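Local coordinates for GphF Dehydratase 1 from Archangium violaceum, a protein that probably dehydrates intermediates of the gephyronic acid polyketide synthase as one of its dehydratase domains, here an isomerase-inactive variant, in two crystal structures: PDB 6MBH (chain A, 1.70 Å), residues A216-R221 and D255-H260; PDB 6MBG (chain B, 1.85 Å), residues A216-R221 and D255-H260. One frame, after least-squares fit of the local backbone (RMSD 0.33 Å); residues are numbered along the deposited sequences.

Structure 1 (6MBH); sequences AHESHR and DHNQTH.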
loop_
_atom_site.group_PDB
_atom_site.type_symbol
_atom_site.label_atom_id
_atom_site.label_comp_id
_atom_site.label_asym_id
_atom_site.label_seq_id
_atom_site.Cartn_x
_atom_site.Cartn_y
_atom_site.Cartn_z
ATOM N N ALA A 216 4.283 -1.560 20.315
ATOM C CA ALA A 216 5.042 -1.975 21.501
ATOM C C ALA A 216 4.714 -1.005 22.641
ATOM O O ALA A 216 4.878 -1.404 23.790
ATOM C CB ALA A 216 6.514 -1.961 21.201
ATOM N N HIS A 217 4.274 0.212 22.331
ATOM C CA HIS A 217 4.050 1.172 23.401
ATOM C C HIS A 217 2.649 1.740 23.461
ATOM O O HIS A 217 2.335 2.433 24.440
ATOM C CB HIS A 217 5.028 2.359 23.313
ATOM C CG HIS A 217 6.472 1.953 23.268
ATOM N ND1 HIS A 217 7.206 1.935 22.098
ATOM C CD2 HIS A 217 7.312 1.536 24.246
ATOM C CE1 HIS A 217 8.434 1.520 22.355
ATOM N NE2 HIS A 217 8.528 1.280 23.652
ATOM N N GLU A 218 1.784 1.478 22.475
ATOM C CA GLU A 218 0.400 1.948 22.600
ATOM C C GLU A 218 -0.549 0.901 22.032
ATOM O O GLU A 218 -0.123 -0.058 21.397
ATOM C CB GLU A 218 0.198 3.321 21.933
ATOM C CG GLU A 218 0.718 3.529 20.505
ATOM C CD GLU A 218 0.594 5.023 20.091
ATOM O OE1 GLU A 218 -0.578 5.524 20.099
ATOM O OE2 GLU A 218 1.657 5.670 19.845
ATOM N N SER A 219 -1.859 1.102 22.268
ATOM C CA SER A 219 -2.845 0.065 21.972
ATOM C C SER A 219 -3.050 -0.110 20.479
ATOM O O SER A 219 -3.025 0.864 19.704
ATOM C CB SER A 219 -4.186 0.412 22.609
ATOM O OG SER A 219 -5.153 -0.500 22.120
ATOM N N HIS A 220 -3.247 -1.364 20.057
ATOM C CA HIS A 220 -3.545 -1.643 18.676
ATOM C C HIS A 220 -5.054 -1.524 18.384
ATOM O O HIS A 220 -5.463 -1.673 17.223
ATOM C CB HIS A 220 -3.106 -3.063 18.292
ATOM C CG HIS A 220 -3.963 -4.123 18.921
ATOM N ND1 HIS A 220 -3.924 -4.395 20.271
ATOM C CD2 HIS A 220 -4.882 -4.971 18.390
ATOM C CE1 HIS A 220 -4.809 -5.340 20.553
ATOM N NE2 HIS A 220 -5.385 -5.724 19.427
ATOM N N ARG A 221 -5.866 -1.298 19.399
ATOM C CA ARG A 221 -7.302 -1.057 19.176
ATOM C C ARG A 221 -7.480 0.375 18.647
ATOM O O ARG A 221 -6.700 1.270 18.972
ATOM C CB ARG A 221 -8.118 -1.269 20.464
ATOM C CG ARG A 221 -7.920 -2.693 21.152
ATOM C CD ARG A 221 -8.499 -3.792 20.270
ATOM N NE ARG A 221 -9.907 -3.516 19.988
ATOM C CZ ARG A 221 -10.918 -3.876 20.763
ATOM N NH1 ARG A 221 -10.724 -4.491 21.931
ATOM N NH2 ARG A 221 -12.157 -3.554 20.418
ATOM N N ASP A 255 2.596 7.871 25.283
ATOM C CA ASP A 255 1.757 6.725 25.593
ATOM C C ASP A 255 0.643 6.476 24.587
ATOM O O ASP A 255 0.266 5.316 24.390
ATOM C CB ASP A 255 1.151 6.884 27.006
ATOM C CG ASP A 255 0.000 7.884 27.049
ATOM O OD1 ASP A 255 -1.152 7.474 27.354
ATOM O OD2 ASP A 255 0.242 9.077 26.758
ATOM N N HIS A 256 0.067 7.509 23.975
ATOM C CA HIS A 256 -1.060 7.304 23.059
ATOM C C HIS A 256 -1.113 8.469 22.079
ATOM O O HIS A 256 -1.279 9.618 22.505
ATOM C CB HIS A 256 -2.394 7.164 23.822
ATOM C CG HIS A 256 -3.566 6.770 22.969
ATOM N ND1 HIS A 256 -3.882 5.451 22.696
ATOM C CD2 HIS A 256 -4.513 7.515 22.344
ATOM C CE1 HIS A 256 -4.974 5.402 21.944
ATOM N NE2 HIS A 256 -5.371 6.642 21.707
ATOM N N ASN A 257 -0.987 8.180 20.780
ATOM C CA ASN A 257 -0.966 9.196 19.726
ATOM C C ASN A 257 -2.152 9.057 18.790
ATOM O O ASN A 257 -2.582 7.942 18.506
ATOM C CB ASN A 257 0.319 9.069 18.898
ATOM C CG ASN A 257 1.525 9.445 19.713
ATOM O OD1 ASN A 257 1.798 10.638 19.898
ATOM N ND2 ASN A 257 2.227 8.449 20.247
ATOM N N GLN A 258 -2.663 10.188 18.267
ATOM C CA GLN A 258 -3.613 10.054 17.162
ATOM C C GLN A 258 -2.910 9.811 15.821
ATOM O O GLN A 258 -3.520 9.233 14.926
ATOM C CB GLN A 258 -4.519 11.284 17.035
ATOM C CG GLN A 258 -5.536 11.469 18.185
ATOM C CD GLN A 258 -6.312 10.179 18.478
ATOM O OE1 GLN A 258 -7.002 9.630 17.608
ATOM N NE2 GLN A 258 -6.196 9.690 19.718
ATOM N N THR A 259 -1.658 10.253 15.648
ATOM C CA THR A 259 -0.984 10.110 14.351
ATOM C C THR A 259 0.462 9.673 14.543
ATOM O O THR A 259 1.042 9.809 15.629
ATOM C CB THR A 259 -0.990 11.416 13.549
ATOM O OG1 THR A 259 -0.283 12.413 14.297
ATOM C CG2 THR A 259 -2.458 11.891 13.319
ATOM N N HIS A 260 1.024 9.117 13.465
ATOM C CA HIS A 260 2.456 8.850 13.359
ATOM C C HIS A 260 2.934 9.144 11.938
ATOM O O HIS A 260 2.144 9.161 10.981
ATOM C CB HIS A 260 2.766 7.375 13.699
ATOM C CG HIS A 260 2.803 7.095 15.163
ATOM N ND1 HIS A 260 3.813 7.550 15.985
ATOM C CD2 HIS A 260 1.945 6.408 15.961
ATOM C CE1 HIS A 260 3.572 7.164 17.228
ATOM N NE2 HIS A 260 2.442 6.475 17.244
HETATM O O HOH W 1 -2.605 3.355 23.919
#

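Structure 2 (6MBG); sequences AHESHR and DHNQTH. With BU1 (1,4-butanediol), chain C.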
loop_
_atom_site.group_PDB
_atom_site.type_symbol
_atom_site.label_atom_id
_atom_site.label_comp_id
_atom_site.label_asym_id
_atom_site.label_seq_id
_atom_site.Cartn_x
_atom_site.Cartn_y
_atom_site.Cartn_z
ATOM N N ALA B 216 4.287 -1.928 20.283
ATOM C CA ALA B 216 5.044 -2.292 21.472
ATOM C C ALA B 216 4.900 -1.260 22.575
ATOM O O ALA B 216 5.345 -1.515 23.703
ATOM C CB ALA B 216 6.520 -2.487 21.136
ATOM N N HIS B 217 4.258 -0.129 22.294
ATOM C CA HIS B 217 4.058 0.929 23.279
ATOM C C HIS B 217 2.608 1.343 23.455
ATOM O O HIS B 217 2.193 1.599 24.582
ATOM C CB HIS B 217 4.881 2.164 22.901
ATOM C CG HIS B 217 6.348 1.982 23.097
ATOM N ND1 HIS B 217 7.219 1.791 22.045
ATOM C CD2 HIS B 217 7.096 1.932 24.224
ATOM C CE1 HIS B 217 8.444 1.642 22.517
ATOM N NE2 HIS B 217 8.397 1.722 23.835
ATOM N N GLU B 218 1.823 1.412 22.380
ATOM C CA GLU B 218 0.440 1.875 22.412
ATOM C C GLU B 218 -0.526 0.752 22.062
ATOM O O GLU B 218 -0.151 -0.247 21.445
ATOM C CB GLU B 218 0.218 3.014 21.401
ATOM C CG GLU B 218 1.259 4.098 21.399
ATOM C CD GLU B 218 0.882 5.257 20.478
ATOM O OE1 GLU B 218 1.805 5.954 20.025
ATOM O OE2 GLU B 218 -0.325 5.471 20.243
ATOM N N SER B 219 -1.804 0.994 22.365
ATOM C CA SER B 219 -2.877 0.058 22.042
ATOM C C SER B 219 -3.039 -0.147 20.538
ATOM O O SER B 219 -2.823 0.762 19.727
ATOM C CB SER B 219 -4.204 0.548 22.624
ATOM O OG SER B 219 -5.277 -0.233 22.125
ATOM N N HIS B 220 -3.435 -1.365 20.166
ATOM C CA HIS B 220 -3.710 -1.683 18.772
ATOM C C HIS B 220 -5.193 -1.567 18.425
ATOM O O HIS B 220 -5.564 -1.765 17.263
ATOM C CB HIS B 220 -3.229 -3.095 18.438
ATOM C CG HIS B 220 -4.110 -4.157 19.005
ATOM N ND1 HIS B 220 -4.196 -4.395 20.357
ATOM C CD2 HIS B 220 -4.977 -5.014 18.415
ATOM C CE1 HIS B 220 -5.061 -5.368 20.578
ATOM N NE2 HIS B 220 -5.548 -5.762 19.414
ATOM N N ARG B 221 -6.043 -1.269 19.395
ATOM C CA ARG B 221 -7.413 -0.914 19.074
ATOM C C ARG B 221 -7.417 0.472 18.436
ATOM O O ARG B 221 -6.482 1.256 18.617
ATOM C CB ARG B 221 -8.286 -0.955 20.326
ATOM C CG ARG B 221 -8.573 -2.377 20.852
ATOM C CD ARG B 221 -8.761 -3.369 19.693
ATOM N NE ARG B 221 -9.855 -4.323 19.895
ATOM C CZ ARG B 221 -9.727 -5.503 20.491
ATOM N NH1 ARG B 221 -8.547 -5.893 20.959
ATOM N NH2 ARG B 221 -10.783 -6.297 20.616
ATOM N N ASP B 255 2.539 8.587 25.400
ATOM C CA ASP B 255 1.637 7.530 25.828
ATOM C C ASP B 255 0.744 7.027 24.705
ATOM O O ASP B 255 0.707 5.823 24.433
ATOM C CB ASP B 255 0.771 8.030 26.994
ATOM C CG ASP B 255 1.579 8.295 28.259
ATOM O OD1 ASP B 255 1.849 7.334 29.012
ATOM O OD2 ASP B 255 1.945 9.465 28.499
ATOM N N HIS B 256 0.020 7.924 24.043
ATOM C CA HIS B 256 -1.018 7.526 23.098
ATOM C C HIS B 256 -1.158 8.614 22.046
ATOM O O HIS B 256 -1.416 9.773 22.383
ATOM C CB HIS B 256 -2.343 7.299 23.818
ATOM C CG HIS B 256 -3.448 6.860 22.919
ATOM N ND1 HIS B 256 -3.636 5.544 22.562
ATOM C CD2 HIS B 256 -4.426 7.562 22.297
ATOM C CE1 HIS B 256 -4.683 5.451 21.761
ATOM N NE2 HIS B 256 -5.181 6.661 21.586
ATOM N N ASN B 257 -1.000 8.244 20.780
ATOM C CA ASN B 257 -1.012 9.208 19.691
ATOM C C ASN B 257 -2.148 8.906 18.730
ATOM O O ASN B 257 -2.470 7.743 18.468
ATOM C CB ASN B 257 0.313 9.182 18.927
ATOM C CG ASN B 257 1.457 9.671 19.763
ATOM O OD1 ASN B 257 1.775 10.854 19.756
ATOM N ND2 ASN B 257 2.071 8.764 20.519
ATOM N N GLN B 258 -2.741 9.967 18.189
ATOM C CA GLN B 258 -3.672 9.814 17.081
ATOM C C GLN B 258 -2.963 9.696 15.743
ATOM O O GLN B 258 -3.514 9.099 14.817
ATOM C CB GLN B 258 -4.649 10.994 17.034
ATOM C CG GLN B 258 -5.440 11.192 18.316
ATOM C CD GLN B 258 -6.260 9.972 18.688
ATOM O OE1 GLN B 258 -6.968 9.403 17.849
ATOM N NE2 GLN B 258 -6.158 9.551 19.951
ATOM N N THR B 259 -1.750 10.228 15.623
ATOM C CA THR B 259 -1.017 10.192 14.370
ATOM C C THR B 259 0.437 9.814 14.611
ATOM O O THR B 259 0.986 10.003 15.702
ATOM C CB THR B 259 -1.048 11.547 13.630
ATOM O OG1 THR B 259 -0.463 12.558 14.461
ATOM C CG2 THR B 259 -2.486 11.965 13.253
ATOM N N HIS B 260 1.049 9.278 13.552
ATOM C CA HIS B 260 2.480 9.024 13.475
ATOM C C HIS B 260 2.913 9.293 12.046
ATOM O O HIS B 260 2.096 9.274 11.125
ATOM C CB HIS B 260 2.856 7.591 13.858
ATOM C CG HIS B 260 2.929 7.355 15.337
ATOM N ND1 HIS B 260 3.898 7.929 16.134
ATOM C CD2 HIS B 260 2.166 6.595 16.160
ATOM C CE1 HIS B 260 3.725 7.535 17.383
ATOM N NE2 HIS B 260 2.673 6.735 17.431
HETATM C C1 BU1 C . 5.181 4.780 20.376
HETATM C C2 BU1 C . 6.410 5.158 19.558
HETATM C C3 BU1 C . 7.342 3.952 19.457
HETATM C C4 BU1 C . 8.679 4.253 20.132
HETATM O O5 BU1 C . 4.097 5.591 20.022
HETATM O O6 BU1 C . 9.657 3.402 19.588
HETATM O O HOH W 2 -2.262 3.153 23.759
#

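Structure 1 (6MBH)
The Glu218 carboxylate meets the imidazole of His260 at the ring edge, near its plane, while a water lies in the plane at the edge of the His256 ring. His260 NE2 donates to Glu218 OE2 (2.8 Å); CG of His260, anti to the carbonyl carbon (chi1 -80°), turns the ring towards the acid. Asn257 ND2 gives the same oxygen OE2 of Glu218 a second bond of 2.9 Å. The other oxygen, Glu218 OE1, accepts from Asn257 N at 2.8 Å and forms a salt bridge with Arg284, so the buried carboxylate is gripped at both oxygens. Ser253 N donates to Asn257 OD1, fixing the amide. The water bridges Ser219 N and His256 ND1. The contact joins the loop after helix 200-214 to the turn leading into strand 259-267 and that strand's first residues in this hotdog-family dehydratase.

Structure 2 (6MBG)
At the edge of the His260 ring, near its plane, lie the carboxylate of Glu218 and butanediol O5, the latter 3.2 Å from His260 NE2; the His256 ring has a water in plane at its edge, and butanediol approaches the His217 ring obliquely. His260 NE2 donates to Glu218 OE1 (2.8 Å), with CG of His260 anti to the carbonyl carbon (chi1 -81°). Asn257 ND2 also donates to Glu218 OE1, at 2.9 Å; the place of this oxygen, and so the detail of both bonds, is less sure, and its very short approach to O5 is doubtful. Glu218 OE2 accepts from Asn257 N at 2.9 Å and makes a salt bridge with Arg284. Asn257 OD1 is held by Ser253 N. Water links Ser219 N and His256 ND1. His217, Glu218, Asn257 and His260 help line the butanediol pocket, C3 lying 3.4 Å from His217 ND1.

What differs
The main difference is the 1,4-butanediol, modelled in structure 2 alone. It touches His217(B), Glu218(B), Asn257(B) and His260(B), adding an aliphatic chain beside His217(B) and a hydroxyl oxygen beside His260(B), whose closeness to Glu218(B) is doubtful as modelled; in structure 1 no ligand or ion is modelled at that place. Of the residues round it, the carboxylate end of Glu218(A) and the side chains of Asn257(A) and His260(A) show no shift beyond the error against their (B) counterparts. His256(A) likewise keeps its place, and the comparable CA atoms coincide within the error. The carboxylate of Glu218(A) accepts from His260(A) NE2, Asn257(A) ND2 and Asn257(A) N, and that of Glu218(B) likewise from their (B) counterparts. The water between the two segments also recurs. Outside them, the chains differ at one position, Pro50(A) against Leu50(B); Leu50(B) lines the pocket of another butanediol in its entry, so this exchange may alter the shape of that pocket.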